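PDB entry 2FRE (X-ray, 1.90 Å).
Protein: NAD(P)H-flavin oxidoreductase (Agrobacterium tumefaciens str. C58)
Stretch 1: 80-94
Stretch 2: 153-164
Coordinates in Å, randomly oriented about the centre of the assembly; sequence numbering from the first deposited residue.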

# COMPACT_ATOMS: atom_id res chain seq x y z
N LYS A 80 3.68 24.51 -6.63
CA LYS A 80 4.84 25.06 -7.31
C LYS A 80 5.46 24.07 -8.28
O LYS A 80 5.90 24.46 -9.35
CB LYS A 80 5.90 25.46 -6.27
CG LYS A 80 5.53 26.67 -5.44
CD LYS A 80 6.47 26.84 -4.24
CE LYS A 80 6.56 28.30 -3.77
NZ LYS A 80 5.22 28.96 -3.46
N TRP A 81 5.49 22.79 -7.90
CA TRP A 81 6.10 21.76 -8.74
C TRP A 81 5.07 20.84 -9.37
O TRP A 81 5.25 20.41 -10.50
CB TRP A 81 7.15 20.94 -7.94
CG TRP A 81 6.63 20.32 -6.69
CD1 TRP A 81 6.64 20.88 -5.45
CD2 TRP A 81 6.03 19.04 -6.56
NE1 TRP A 81 6.08 20.03 -4.55
CE2 TRP A 81 5.69 18.89 -5.19
CE3 TRP A 81 5.73 18.01 -7.45
CZ2 TRP A 81 5.07 17.75 -4.70
CZ3 TRP A 81 5.11 16.86 -6.96
CH2 TRP A 81 4.77 16.75 -5.60
N ALA A 82 4.00 20.52 -8.63
CA ALA A 82 2.98 19.59 -9.12
C ALA A 82 2.18 20.12 -10.32
O ALA A 82 1.59 19.33 -11.07
CB ALA A 82 2.06 19.18 -8.01
N LYS A 83 2.16 21.43 -10.51
CA LYS A 83 1.46 22.03 -11.63
C LYS A 83 2.09 21.64 -12.95
O LYS A 83 1.48 21.84 -13.98
CB LYS A 83 1.41 23.56 -11.52
CG LYS A 83 2.74 24.27 -11.65
CD LYS A 83 2.59 25.67 -11.11
CE LYS A 83 3.85 26.49 -11.21
NZ LYS A 83 3.60 27.89 -10.69
N ASN A 84 3.31 21.12 -12.90
CA ASN A 84 4.02 20.69 -14.09
C ASN A 84 4.00 19.17 -14.31
O ASN A 84 4.63 18.66 -15.24
CB ASN A 84 5.45 21.24 -14.06
CG ASN A 84 5.49 22.75 -14.19
OD1 ASN A 84 4.68 23.34 -14.91
ND2 ASN A 84 6.40 23.39 -13.48
N ALA A 85 3.25 18.45 -13.48
CA ALA A 85 3.04 17.03 -13.66
C ALA A 85 2.12 16.80 -14.86
O ALA A 85 1.49 17.73 -15.36
CB ALA A 85 2.45 16.42 -12.41
N SER A 86 2.04 15.54 -15.29
CA SER A 86 1.23 15.16 -16.44
C SER A 86 -0.21 14.83 -16.05
O SER A 86 -1.12 14.98 -16.86
CB SER A 86 1.84 13.95 -17.15
OG SER A 86 3.02 14.29 -17.82
N VAL A 87 -0.39 14.36 -14.82
CA VAL A 87 -1.67 13.94 -14.27
C VAL A 87 -1.69 14.33 -12.80
O VAL A 87 -0.68 14.21 -12.12
CB VAL A 87 -1.84 12.39 -14.41
CG1 VAL A 87 -3.05 11.89 -13.64
CG2 VAL A 87 -1.93 11.98 -15.86
N LEU A 88 -2.84 14.81 -12.33
CA LEU A 88 -3.12 14.96 -10.92
C LEU A 88 -4.36 14.14 -10.60
O LEU A 88 -5.31 14.10 -11.38
CB LEU A 88 -3.33 16.43 -10.54
CG LEU A 88 -2.08 17.30 -10.53
CD1 LEU A 88 -2.43 18.77 -10.50
CD2 LEU A 88 -1.22 16.97 -9.36
N LEU A 89 -4.35 13.48 -9.44
CA LEU A 89 -5.50 12.75 -8.98
C LEU A 89 -5.55 12.69 -7.45
O LEU A 89 -4.56 12.94 -6.78
CB LEU A 89 -5.50 11.33 -9.57
CG LEU A 89 -4.37 10.37 -9.19
CD1 LEU A 89 -4.63 9.64 -7.87
CD2 LEU A 89 -4.18 9.32 -10.29
N PHE A 90 -6.72 12.36 -6.93
CA PHE A 90 -6.91 12.17 -5.51
C PHE A 90 -7.33 10.73 -5.23
O PHE A 90 -8.21 10.15 -5.91
CB PHE A 90 -7.87 13.23 -4.94
CG PHE A 90 -7.37 14.62 -5.14
CD1 PHE A 90 -6.41 15.16 -4.28
CD2 PHE A 90 -7.79 15.36 -6.23
CE1 PHE A 90 -5.91 16.44 -4.48
CE2 PHE A 90 -7.29 16.64 -6.46
CZ PHE A 90 -6.33 17.18 -5.59
N VAL A 91 -6.64 10.14 -4.26
CA VAL A 91 -6.96 8.82 -3.79
C VAL A 91 -7.94 8.96 -2.62
O VAL A 91 -7.67 9.63 -1.64
CB VAL A 91 -5.72 8.03 -3.34
CG1 VAL A 91 -6.15 6.65 -2.86
CG2 VAL A 91 -4.70 7.93 -4.46
N ILE A 92 -9.08 8.32 -2.78
CA ILE A 92 -10.20 8.44 -1.87
C ILE A 92 -10.53 7.05 -1.39
O ILE A 92 -10.22 6.08 -2.07
CB ILE A 92 -11.39 9.03 -2.65
CG1 ILE A 92 -11.07 10.46 -3.05
CG2 ILE A 92 -12.70 8.97 -1.86
CD1 ILE A 92 -11.61 10.79 -4.37
N SER A 93 -11.15 6.93 -0.22
CA SER A 93 -11.65 5.62 0.23
C SER A 93 -13.00 5.72 0.93
O SER A 93 -13.28 6.69 1.63
CB SER A 93 -10.66 4.93 1.16
OG SER A 93 -10.53 5.63 2.37
N ARG A 94 -13.81 4.69 0.74
CA ARG A 94 -15.11 4.56 1.42
C ARG A 94 -14.84 4.13 2.86
O ARG A 94 -14.23 3.10 3.08
CB ARG A 94 -15.98 3.53 0.69
CG ARG A 94 -17.46 3.58 1.06
CD ARG A 94 -18.30 2.55 0.32
NE ARG A 94 -19.65 3.08 0.10
CZ ARG A 94 -20.31 3.09 -1.06
NH1 ARG A 94 -19.79 2.58 -2.17
NH2 ARG A 94 -21.52 3.62 -1.10
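Stretch 2, residues 153-164: FKVEAGVAIGTL

From Phe153 onward stretch 2 is a strand, extended except at Glu156, that runs antiparallel to strand 87-94, with an angle of 148° between the N-to-C directions and 4.4 Å between the axes at closest approach. Hydrogen-bonded pairs alternate with non-bonded ones. Val87 N to Ile161 O and Ile161 N to Val87 O are both 3.0 Å, while Leu89 N to Val159 O is 2.9 Å and Val159 N to Leu89 O is 2.7 Å. At the far end, Ser93 N to Lys154 O (2.8 Å) and Lys154 N to Ser93 O (2.7 Å) close the ladder.

Between these, the register slips by one residue at a bulge. Val91 O accepts from both Glu156 N (2.8 Å) and Ala157 N (3.3 Å), and Val91 N donates to Ala157 O (2.7 Å). The extra residue, Glu156, leaves the extended conformation (phi/psi -87/-52), and its CB points toward stretch 1. With chi1 and chi2 both m, its side chain folds so that OE2 accepts a hydrogen bond from Ser93 OG at 2.5 Å, a short distance to be read with caution because the position of the serine oxygen is less certain. Ser93 adopts chi1 p. The long t, t, t run of Lys154 ends in a chi4 of 23°, and NZ lies 3.1 Å from Val155 O, to which it donates, and 3.5 Å from Glu156 OE1 in a salt bridge.

One face of the sheet carries Val87, Leu89, Val91, Val159 and Ile161. Leu89, with chi1 p and chi2 p, brings CD1 to 3.7 Å from Val159 CB and CD2 to 3.9 Å from Ile161 CD1. Val91 and Val159 are both t, and their CG2 atoms meet at 3.8 Å. On the other face, Ala160 offers a small methyl to a crowded pocket: its CB lies 3.8 Å from Leu88 CD2, 3.9 Å from Ala85 CB and 4.1 Å from Trp81 CZ3. The p rotamer of Trp81 carries the end of its indole nearer to the strand than its sideways CB would suggest. Gly158 faces Phe90, whose CD1 is 3.6 Å from Gly158 CA; an ideal CB on the glycine would come within 3.2 Å of Phe90 CE1.

Phe153, in m, sets its ring beside Arg94. Arg94 chi1 in t (-164°) lays CG over the face of the Phe153 ring, 4.0 Å from the ring centroid, in a CH-pi contact; chi2 in t then carries the chain onward, and Phe153 CZ lies over one face of the guanidinium.

Beyond Val87, Ser86 N also donates to Ile161 O (2.8 Å), and two waters link Ser86 OG to Thr163.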

# COMPACT_ATOMS: atom_id res chain seq x y z
N PHE A 153 -17.01 9.04 2.29
CA PHE A 153 -15.77 8.84 1.55
C PHE A 153 -14.71 9.79 2.05
O PHE A 153 -14.97 10.98 2.20
CB PHE A 153 -16.01 9.05 0.05
CG PHE A 153 -16.76 7.91 -0.59
CD1 PHE A 153 -16.07 6.89 -1.23
CD2 PHE A 153 -18.14 7.86 -0.54
CE1 PHE A 153 -16.72 5.84 -1.80
CE2 PHE A 153 -18.82 6.80 -1.12
CZ PHE A 153 -18.10 5.78 -1.76
N LYS A 154 -13.52 9.26 2.28
CA LYS A 154 -12.39 9.99 2.84
C LYS A 154 -11.32 10.28 1.77
O LYS A 154 -10.99 9.42 0.96
CB LYS A 154 -11.78 9.16 3.98
CG LYS A 154 -10.47 9.66 4.50
CD LYS A 154 -10.00 8.89 5.72
CE LYS A 154 -8.53 9.04 5.99
NZ LYS A 154 -7.96 10.28 5.38
N VAL A 155 -10.79 11.51 1.80
CA VAL A 155 -9.67 11.88 0.96
C VAL A 155 -8.39 11.41 1.66
O VAL A 155 -8.08 11.86 2.76
CB VAL A 155 -9.62 13.41 0.71
CG1 VAL A 155 -8.45 13.77 -0.20
CG2 VAL A 155 -10.95 13.90 0.10
N GLU A 156 -7.69 10.47 1.05
CA GLU A 156 -6.47 9.92 1.60
C GLU A 156 -5.27 10.74 1.20
O GLU A 156 -4.47 11.11 2.06
CB GLU A 156 -6.26 8.48 1.11
CG GLU A 156 -7.39 7.51 1.50
CD GLU A 156 -7.47 7.25 2.99
OE1 GLU A 156 -6.51 7.61 3.71
OE2 GLU A 156 -8.47 6.67 3.44
N ALA A 157 -5.11 10.99 -0.10
CA ALA A 157 -3.93 11.69 -0.60
C ALA A 157 -4.11 12.20 -2.03
O ALA A 157 -4.93 11.69 -2.78
CB ALA A 157 -2.71 10.78 -0.52
N GLY A 158 -3.35 13.23 -2.39
CA GLY A 158 -3.22 13.62 -3.78
C GLY A 158 -2.04 12.89 -4.40
O GLY A 158 -1.16 12.43 -3.69
N VAL A 159 -2.04 12.77 -5.72
CA VAL A 159 -0.95 12.13 -6.44
C VAL A 159 -0.67 12.88 -7.71
O VAL A 159 -1.58 13.13 -8.51
CB VAL A 159 -1.29 10.67 -6.79
CG1 VAL A 159 -0.13 10.03 -7.52
CG2 VAL A 159 -1.63 9.87 -5.53
N ALA A 160 0.60 13.25 -7.89
CA ALA A 160 1.11 13.85 -9.10
C ALA A 160 1.91 12.76 -9.84
O ALA A 160 2.75 12.07 -9.23
CB ALA A 160 1.99 15.01 -8.77
N ILE A 161 1.64 12.61 -11.14
CA ILE A 161 2.34 11.66 -11.98
C ILE A 161 2.84 12.34 -13.24
O ILE A 161 2.13 13.14 -13.84
CB ILE A 161 1.45 10.47 -12.42
CG1 ILE A 161 0.48 10.05 -11.30
CG2 ILE A 161 2.34 9.29 -12.86
CD1 ILE A 161 -0.58 9.01 -11.74
N GLY A 162 4.07 12.02 -13.64
CA GLY A 162 4.66 12.63 -14.82
C GLY A 162 5.99 12.03 -15.18
O GLY A 162 6.41 10.99 -14.64
N THR A 163 6.64 12.68 -16.13
CA THR A 163 7.93 12.26 -16.62
C THR A 163 9.02 13.16 -16.06
O THR A 163 8.95 14.39 -16.19
CB THR A 163 7.95 12.30 -18.15
OG1 THR A 163 6.94 11.41 -18.65
CG2 THR A 163 9.31 11.90 -18.68
N LEU A 164 10.02 12.53 -15.45
CA LEU A 164 11.08 13.22 -14.75
C LEU A 164 11.88 14.08 -15.72
O LEU A 164 12.06 13.70 -16.87
CB LEU A 164 12.02 12.20 -14.08
CG LEU A 164 13.20 12.72 -13.23
CD1 LEU A 164 12.73 13.52 -12.04
CD2 LEU A 164 14.08 11.57 -12.75
O HOH W 1 5.49 15.21 -16.71
O HOH W 2 4.42 12.34 -18.94